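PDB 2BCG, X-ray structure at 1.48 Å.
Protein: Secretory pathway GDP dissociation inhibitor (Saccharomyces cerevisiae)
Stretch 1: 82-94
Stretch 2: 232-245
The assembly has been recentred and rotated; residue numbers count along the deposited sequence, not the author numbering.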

# COMPACT_ATOMS: atom_id res chain seq x y z
N TRP A 82 14.54 1.49 -5.31
CA TRP A 82 14.41 1.22 -3.87
C TRP A 82 13.10 1.78 -3.33
O TRP A 82 12.82 2.97 -3.51
N ASN A 83 12.33 0.91 -2.66
CA ASN A 83 11.06 1.29 -2.03
C ASN A 83 11.06 0.53 -0.71
O ASN A 83 10.59 -0.60 -0.62
N VAL A 84 11.67 1.13 0.29
CA VAL A 84 11.96 0.44 1.52
C VAL A 84 10.94 0.77 2.61
O VAL A 84 10.84 1.93 3.01
N ASP A 85 10.20 -0.25 3.05
CA ASP A 85 9.22 -0.06 4.13
C ASP A 85 9.91 0.47 5.38
O ASP A 85 10.96 -0.03 5.82
N LEU A 86 9.29 1.48 5.99
CA LEU A 86 9.76 1.92 7.30
C LEU A 86 9.24 1.00 8.42
O LEU A 86 9.88 0.87 9.46
N ILE A 87 8.07 0.39 8.17
CA ILE A 87 7.41 -0.47 9.15
C ILE A 87 6.99 -1.79 8.48
O ILE A 87 6.13 -1.78 7.60
N PRO A 88 7.60 -2.92 8.88
CA PRO A 88 7.33 -4.14 8.14
C PRO A 88 5.93 -4.72 8.44
O PRO A 88 5.52 -4.83 9.59
N LYS A 89 5.22 -5.09 7.39
CA LYS A 89 3.94 -5.81 7.56
C LYS A 89 3.74 -6.69 6.34
O LYS A 89 4.07 -6.24 5.21
N PHE A 90 3.22 -7.91 6.57
CA PHE A 90 2.62 -8.71 5.52
C PHE A 90 1.09 -8.65 5.54
O PHE A 90 0.49 -8.19 6.52
N LEU A 91 0.45 -9.13 4.48
CA LEU A 91 -1.03 -9.28 4.48
C LEU A 91 -1.41 -10.76 4.67
O LEU A 91 -0.95 -11.60 3.92
N MET A 92 -2.26 -11.07 5.66
CA MET A 92 -2.84 -12.41 5.68
C MET A 92 -3.71 -12.60 4.42
O MET A 92 -4.58 -11.77 4.11
N ALA A 93 -3.48 -13.70 3.71
CA ALA A 93 -4.19 -13.94 2.46
C ALA A 93 -5.71 -13.98 2.58
O ALA A 93 -6.38 -13.63 1.62
N ASN A 94 -6.26 -14.37 3.75
CA ASN A 94 -7.73 -14.36 3.95
C ASN A 94 -8.13 -13.32 4.97
O ASN A 94 -9.23 -13.38 5.57
N SER A 232 2.59 -20.03 2.22
CA SER A 232 2.61 -19.32 3.48
C SER A 232 1.25 -18.63 3.63
O SER A 232 0.46 -18.56 2.68
N PRO A 233 0.99 -18.08 4.81
CA PRO A 233 -0.28 -17.35 4.91
C PRO A 233 -0.27 -15.91 4.34
O PRO A 233 -1.29 -15.23 4.45
N TYR A 234 0.84 -15.48 3.74
CA TYR A 234 1.04 -14.04 3.48
C TYR A 234 1.15 -13.63 2.05
O TYR A 234 1.75 -14.34 1.22
N LEU A 235 0.67 -12.41 1.80
CA LEU A 235 0.94 -11.67 0.56
C LEU A 235 1.76 -10.38 0.85
O LEU A 235 1.78 -9.92 1.97
N TYR A 236 2.39 -9.84 -0.18
CA TYR A 236 3.17 -8.60 -0.05
C TYR A 236 3.01 -7.80 -1.36
O TYR A 236 3.06 -8.38 -2.44
N PRO A 237 2.80 -6.49 -1.27
CA PRO A 237 2.62 -5.68 -2.50
C PRO A 237 3.90 -5.42 -3.28
O PRO A 237 4.94 -5.04 -2.71
N MET A 238 3.80 -5.55 -4.60
CA MET A 238 4.87 -5.10 -5.49
C MET A 238 5.07 -3.60 -5.29
O MET A 238 4.09 -2.81 -5.21
N TYR A 239 6.35 -3.22 -5.22
CA TYR A 239 6.82 -1.86 -4.95
C TYR A 239 6.66 -1.37 -3.51
O TYR A 239 6.96 -0.21 -3.21
N GLY A 240 6.29 -2.28 -2.62
CA GLY A 240 6.35 -1.98 -1.21
C GLY A 240 5.02 -1.52 -0.62
O GLY A 240 4.03 -1.24 -1.33
N LEU A 241 5.01 -1.48 0.72
CA LEU A 241 3.78 -1.16 1.43
C LEU A 241 3.24 0.24 1.09
O LEU A 241 2.04 0.48 1.24
N GLY A 242 4.10 1.16 0.67
CA GLY A 242 3.66 2.52 0.31
C GLY A 242 2.62 2.52 -0.82
O GLY A 242 1.87 3.49 -0.97
N GLU A 243 2.56 1.46 -1.62
CA GLU A 243 1.53 1.41 -2.66
C GLU A 243 0.11 1.37 -2.09
O GLU A 243 -0.85 1.80 -2.75
N LEU A 244 -0.05 0.79 -0.90
CA LEU A 244 -1.38 0.62 -0.30
C LEU A 244 -2.04 1.98 0.01
O LEU A 244 -3.16 2.23 -0.47
N PRO A 245 -1.41 2.86 0.81
CA PRO A 245 -2.08 4.16 1.06
C PRO A 245 -2.31 4.91 -0.24
O PRO A 245 -3.34 5.55 -0.41

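The two stretches meet along a short antiparallel pairing and stay in contact around a buried carboxylate, and the side chains follow that division. The backbone sets the frame: Leu91 N donates to Leu235 O at 2.9 Å, Leu235 N returns a bond to Leu91 O at 2.8 Å, and Ala93 N donates to Pro233 O at 2.8 Å. Proline has no amide hydrogen to give, but its carbonyl remains a good acceptor.

Polar side-chain contacts centre on Asp85, whose CA-to-CB bond points toward the second stretch. With chi1 in m, its carboxylate engages two donors of the second stretch. OD1, which has a further partner elsewhere in the structure, accepts from Leu241 N at 2.9 Å, while Asp85 OD2 accepts from Tyr236 OH in a very short bond of 2.5 Å. Aspartate suits this buried site because one short side chain can satisfy both a backbone amide and a phenol. Tyr236 adopts t, and although its CA-to-CB bond points sideways, the end of the side chain comes nearer and brings OH to the acid. A water completes the network: it donates to Asn83 O (2.8 Å from the water O) and to Tyr236 OH (3.0 Å), and accepts from Asp85 N (3.0 Å). Nearby, Asn83, also m, packs its CB 3.1 Å from Tyr239 O and sets ND2 at the edge of the Tyr239 ring, 3.9 Å from CD1; its amide suits the place, since OD1 and ND2 both find partners elsewhere in the structure. Gly240 fits closely here: its backbone angles call for glycine, and a CB would point toward Asn83 O and Asp85 OD1.

Aromatic packing gathers about Phe90, an m rotamer whose CA-to-CB bond points toward the second stretch. Its flat ring can lie near parallel to that of Tyr234 (m), but the two are slid apart, with planes at 26°, so they barely overlap; Phe90 CB approaches Tyr234 CD1 at 3.6 Å. Phe90 CD2 also meets Tyr236 CD1 at 3.8 Å. Although the CA-to-CB bond of Met92 points away, its flexible m, m chain lets SD lie obliquely to the Tyr234 ring, 4.0 Å from CE1, and touch Pro233 CB at 3.8 Å.

Aliphatic side chains make the remaining main contacts. Leu91 (m, p) and Leu235 (m, t) share one face of the sheet, with Leu91 CB 4.2 Å from Leu235 CB. Leu91 CD1 reaches Pro237 CD at 4.1 Å and Leu244 CD1 at 4.3 Å, its branched end suiting contact with these apolar side chains. The small methyl of Ala93 gives an apolar contact, Ala93 CB lying 4.2 Å from Leu235 CG. Leu241 (m, t) has its CA-to-CB bond toward the first stretch, and Leu241 CD1 lies against the backbone, 3.3 Å from Ile87 O, as well as 3.9 Å from Lys89 CB.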

# COMPACT_ATOMS: atom_id res chain seq x y z
CB TRP A 82 15.61 1.83 -3.13
CG TRP A 82 16.92 1.15 -3.45
CD1 TRP A 82 17.73 1.37 -4.55
CD2 TRP A 82 17.55 0.11 -2.70
NE1 TRP A 82 18.81 0.51 -4.53
CE2 TRP A 82 18.75 -0.24 -3.38
CE3 TRP A 82 17.24 -0.53 -1.49
CZ2 TRP A 82 19.61 -1.23 -2.89
CZ3 TRP A 82 18.09 -1.51 -1.01
CH2 TRP A 82 19.27 -1.85 -1.71
CB ASN A 83 9.86 0.83 -2.87
CG ASN A 83 9.83 1.50 -4.22
OD1 ASN A 83 9.53 2.69 -4.30
ND2 ASN A 83 10.16 0.75 -5.28
CB VAL A 84 13.37 0.81 2.01
CG1 VAL A 84 13.69 0.06 3.32
CG2 VAL A 84 14.40 0.59 0.91
CB ASP A 85 8.56 -1.40 4.49
CG ASP A 85 7.80 -2.02 3.35
OD1 ASP A 85 7.34 -1.30 2.42
OD2 ASP A 85 7.64 -3.26 3.39
CB LEU A 86 9.29 3.35 7.54
CG LEU A 86 9.87 4.43 6.58
CD1 LEU A 86 9.23 5.77 6.83
CD2 LEU A 86 11.35 4.58 6.78
CB ILE A 87 6.18 0.22 9.81
CG1 ILE A 87 6.64 1.48 10.53
CG2 ILE A 87 5.47 -0.81 10.75
CD1 ILE A 87 5.51 2.22 11.25
CB PRO A 88 8.45 -5.08 8.62
CG PRO A 88 8.74 -4.62 10.01
CD PRO A 88 8.55 -3.14 9.99
CB LYS A 89 2.73 -4.86 7.61
CG LYS A 89 2.78 -3.83 8.69
CD LYS A 89 2.35 -4.44 10.02
CE LYS A 89 2.47 -3.43 11.12
NZ LYS A 89 2.01 -4.05 12.41
CB PHE A 90 3.08 -10.15 5.67
CG PHE A 90 4.57 -10.34 5.42
CD1 PHE A 90 5.41 -10.93 6.38
CD2 PHE A 90 5.14 -9.94 4.22
CE1 PHE A 90 6.78 -11.11 6.12
CE2 PHE A 90 6.52 -10.11 3.97
CZ PHE A 90 7.33 -10.71 4.93
CB LEU A 91 -1.61 -8.83 3.13
CG LEU A 91 -1.70 -7.31 2.86
CD1 LEU A 91 -0.32 -6.75 2.51
CD2 LEU A 91 -2.71 -7.00 1.77
CB MET A 92 -3.73 -12.62 6.92
CG MET A 92 -2.96 -12.79 8.19
SD MET A 92 -2.25 -14.46 8.26
CE MET A 92 -2.69 -15.03 9.89
CB ALA A 93 -3.68 -15.20 1.79
CB ASN A 94 -8.26 -15.76 4.34
CG ASN A 94 -9.78 -15.90 4.14
OD1 ASN A 94 -10.50 -16.35 5.05
ND2 ASN A 94 -10.26 -15.49 2.97
CB SER A 232 3.71 -18.24 3.50
OG SER A 232 3.25 -17.09 2.79
CB PRO A 233 -0.49 -17.30 6.41
CG PRO A 233 0.90 -17.26 6.97
CD PRO A 233 1.73 -18.09 6.08
CB TYR A 234 2.34 -13.57 4.14
CG TYR A 234 2.44 -13.84 5.62
CD1 TYR A 234 1.49 -13.32 6.49
CD2 TYR A 234 3.54 -14.50 6.15
CE1 TYR A 234 1.58 -13.54 7.86
CE2 TYR A 234 3.65 -14.72 7.51
CZ TYR A 234 2.67 -14.22 8.38
OH TYR A 234 2.80 -14.42 9.74
CB LEU A 235 -0.38 -11.28 -0.11
CG LEU A 235 -1.43 -12.37 -0.38
CD1 LEU A 235 -2.71 -11.76 -0.96
CD2 LEU A 235 -0.83 -13.44 -1.32
CB TYR A 236 4.65 -8.91 0.22
CG TYR A 236 5.48 -7.66 0.47
CD1 TYR A 236 5.53 -7.07 1.73
CD2 TYR A 236 6.19 -7.05 -0.58
CE1 TYR A 236 6.24 -5.89 1.95
CE2 TYR A 236 6.92 -5.88 -0.36
CZ TYR A 236 6.93 -5.30 0.89
OH TYR A 236 7.67 -4.16 1.06
CB PRO A 237 2.09 -4.34 -1.98
CG PRO A 237 2.64 -4.24 -0.59
CD PRO A 237 2.70 -5.66 -0.05
CB MET A 238 4.48 -5.38 -6.96
CG MET A 238 4.30 -6.85 -7.30
SD MET A 238 5.79 -7.81 -7.02
CE MET A 238 6.84 -7.07 -8.29
CB TYR A 239 6.22 -0.82 -5.91
CG TYR A 239 6.48 -1.05 -7.36
CD1 TYR A 239 7.73 -0.77 -7.95
CD2 TYR A 239 5.48 -1.55 -8.16
CE1 TYR A 239 7.93 -0.97 -9.33
CE2 TYR A 239 5.65 -1.73 -9.51
CZ TYR A 239 6.87 -1.46 -10.08
OH TYR A 239 7.00 -1.67 -11.42
CB LEU A 241 4.00 -1.31 2.94
CG LEU A 241 4.28 -2.75 3.41
CD1 LEU A 241 4.59 -2.74 4.90
CD2 LEU A 241 3.09 -3.64 3.10
CB GLU A 243 1.74 0.21 -3.56
CG GLU A 243 3.12 0.15 -4.20
CD GLU A 243 3.45 1.43 -5.02
OE1 GLU A 243 4.20 2.31 -4.51
OE2 GLU A 243 2.95 1.54 -6.16
CB LEU A 244 -1.30 -0.30 0.94
CG LEU A 244 -0.94 -1.75 0.59
CD1 LEU A 244 -0.46 -2.47 1.89
CD2 LEU A 244 -2.12 -2.50 -0.07
CB PRO A 245 -1.13 4.92 2.00
CG PRO A 245 0.22 4.20 1.85
CD PRO A 245 -0.12 2.76 1.55
O HOH W 1 10.23 -2.61 1.27